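Putative alpha-galactosidase (Bacteroides fragilis, PDB 4NZJ) probably hydrolyses terminal, non-reducing alpha-D-galactose residues of alpha-galactosides, including oligosaccharides, galactomannans and galactolipids. Local coordinates at residues Arg14-His19 with Pro34-Arg39. Residues are numbered along the deposited sequence; the frame is centred on the assembly and turned at random.
Sequences RINSPH and PTSGQR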
loop_
_atom_site.group_PDB
_atom_site.type_symbol
_atom_site.label_atom_id
_atom_site.label_comp_id
_atom_site.label_asym_id
_atom_site.label_seq_id
_atom_site.Cartn_x
_atom_site.Cartn_y
_atom_site.Cartn_z
ATOM N N ARG A 14 20.803 3.998 -1.406
ATOM C CA ARG A 14 20.197 2.706 -1.118
ATOM C C ARG A 14 18.928 2.641 -1.955
ATOM O O ARG A 14 17.964 3.356 -1.679
ATOM C CB ARG A 14 19.891 2.559 0.385
ATOM C CG ARG A 14 21.083 2.913 1.270
ATOM C CD ARG A 14 20.822 2.796 2.764
ATOM N NE ARG A 14 19.955 3.836 3.326
ATOM C CZ ARG A 14 20.283 5.120 3.503
ATOM N NH1 ARG A 14 21.464 5.600 3.124
ATOM N NH2 ARG A 14 19.397 5.946 4.050
ATOM N N ILE A 15 18.944 1.821 -3.005
ATOM C CA ILE A 15 17.760 1.633 -3.842
ATOM C C ILE A 15 16.798 0.721 -3.089
ATOM O O ILE A 15 17.139 -0.418 -2.752
ATOM C CB ILE A 15 18.096 1.035 -5.222
ATOM C CG1 ILE A 15 18.976 2.009 -6.012
ATOM C CG2 ILE A 15 16.820 0.718 -5.999
ATOM C CD1 ILE A 15 19.577 1.427 -7.278
ATOM N N ASN A 16 15.608 1.244 -2.820
ATOM C CA ASN A 16 14.634 0.573 -1.968
ATOM C C ASN A 16 13.588 -0.206 -2.761
ATOM O O ASN A 16 13.528 -0.119 -3.992
ATOM C CB ASN A 16 13.963 1.603 -1.049
ATOM C CG ASN A 16 14.960 2.317 -0.147
ATOM O OD1 ASN A 16 15.819 1.681 0.464
ATOM N ND2 ASN A 16 14.850 3.643 -0.056
ATOM N N SER A 17 12.781 -0.979 -2.032
ATOM C CA SER A 17 11.657 -1.724 -2.598
ATOM C C SER A 17 10.596 -0.769 -3.155
ATOM O O SER A 17 10.504 0.377 -2.704
ATOM C CB SER A 17 11.039 -2.624 -1.520
ATOM O OG SER A 17 11.996 -3.555 -1.039
ATOM N N PRO A 18 9.762 -1.242 -4.105
ATOM C CA PRO A 18 9.664 -2.607 -4.650
ATOM C C PRO A 18 10.750 -2.938 -5.655
ATOM O O PRO A 18 11.245 -2.046 -6.335
ATOM C CB PRO A 18 8.308 -2.604 -5.359
ATOM C CG PRO A 18 8.093 -1.182 -5.749
ATOM C CD PRO A 18 8.724 -0.356 -4.664
ATOM N N HIS A 19 11.087 -4.222 -5.763
ATOM C CA HIS A 19 12.055 -4.705 -6.747
ATOM C C HIS A 19 11.385 -5.483 -7.889
ATOM O O HIS A 19 12.053 -6.165 -8.672
ATOM C CB HIS A 19 13.100 -5.586 -6.053
ATOM C CG HIS A 19 13.792 -4.911 -4.907
ATOM N ND1 HIS A 19 14.617 -3.818 -5.074
ATOM C CD2 HIS A 19 13.790 -5.181 -3.580
ATOM C CE1 HIS A 19 15.085 -3.438 -3.897
ATOM N NE2 HIS A 19 14.597 -4.247 -2.975
ATOM N N PRO A 34 12.696 4.386 -5.942
ATOM C CA PRO A 34 12.782 4.924 -4.588
ATOM C C PRO A 34 14.182 4.727 -4.035
ATOM O O PRO A 34 14.664 3.598 -3.960
ATOM C CB PRO A 34 11.747 4.095 -3.805
ATOM C CG PRO A 34 10.970 3.329 -4.832
ATOM C CD PRO A 34 11.939 3.124 -5.955
ATOM N N THR A 35 14.838 5.826 -3.678
ATOM C CA THR A 35 16.263 5.792 -3.360
ATOM C C THR A 35 16.610 6.664 -2.157
ATOM O O THR A 35 16.465 7.887 -2.202
ATOM C CB THR A 35 17.112 6.249 -4.569
ATOM O OG1 THR A 35 16.599 5.659 -5.769
ATOM C CG2 THR A 35 18.553 5.843 -4.399
ATOM N N SER A 36 17.071 6.029 -1.083
ATOM C CA SER A 36 17.573 6.762 0.068
ATOM C C SER A 36 18.998 7.225 -0.207
ATOM O O SER A 36 19.687 6.660 -1.057
ATOM C CB SER A 36 17.533 5.889 1.323
ATOM O OG SER A 36 16.213 5.480 1.613
ATOM N N GLY A 37 19.439 8.257 0.506
ATOM C CA GLY A 37 20.821 8.717 0.414
ATOM C C GLY A 37 20.919 10.210 0.213
ATOM O O GLY A 37 19.948 10.865 -0.174
ATOM N N GLN A 38 22.103 10.762 0.463
ATOM C CA GLN A 38 22.270 12.203 0.328
ATOM C C GLN A 38 22.109 12.616 -1.136
ATOM O O GLN A 38 22.426 11.851 -2.048
ATOM C CB GLN A 38 23.607 12.677 0.913
ATOM C CG GLN A 38 24.798 12.619 -0.025
ATOM C CD GLN A 38 25.969 13.428 0.499
ATOM O OE1 GLN A 38 26.226 13.451 1.702
ATOM N NE2 GLN A 38 26.682 14.098 -0.400
ATOM N N ARG A 39 21.585 13.821 -1.342
ATOM C CA ARG A 39 21.479 14.416 -2.669
ATOM C C ARG A 39 22.629 15.409 -2.870
ATOM O O ARG A 39 23.203 15.886 -1.890
ATOM C CB ARG A 39 20.121 15.110 -2.834
ATOM C CG ARG A 39 19.047 14.243 -3.475
ATOM C CD ARG A 39 18.724 12.979 -2.684
ATOM N NE ARG A 39 17.681 12.210 -3.360
ATOM C CZ ARG A 39 17.284 10.981 -3.031
ATOM N NH1 ARG A 39 17.831 10.328 -2.012
ATOM N NH2 ARG A 39 16.321 10.400 -3.735
#
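Arg14 and Ser36 form a hydrogen-bonded antiparallel pair in the N-terminal Ig-like domain, where the short strand 14-15 lies along the end of strand 28-36. The two backbone bonds of this pair, Arg14 N to Ser36 O and Ser36 N to Arg14 O, are each 2.9 Å long. A third, nearly straight bond follows where the first strand has ended, from Asn16 N to Pro34 O at 2.8 Å (170°).

On the face of Arg14 and Ser36, the arginine chain bends at chi3 (-72°). The bend lays one face of its guanidinium over Ser36 CB, which sits toward the rim of the group, 3.3 Å from Arg14 NH2. NH2 and NH1 are held by the backbone carbonyls of Lys7 and Glu10.

On the other face, Ile15 and Thr35 form a non-hydrogen-bonded pair. Their side chains lie side by side and point the same way, with Ile15 CG1 4.2 Å from Thr35 CG2. Both also touch Ala77 of strand 69-79, which belongs to the second sheet of the domain. Further along, the rings of Pro18, which follows a cis peptide bond, and Pro34 meet through CD and CG.

Arg39 folds back on its own segment. NH1 and NH2 grip Thr35 O end-on, and NH1 also reaches Gly37 O. NH2 forms a salt bridge with Asp133, whose backbone O accepts a bond from Asn16 ND2. That same amide nitrogen donates to Ser36 OG at 2.8 Å, with the hydroxyl oxygen only 5° out of the Asn16 amide plane.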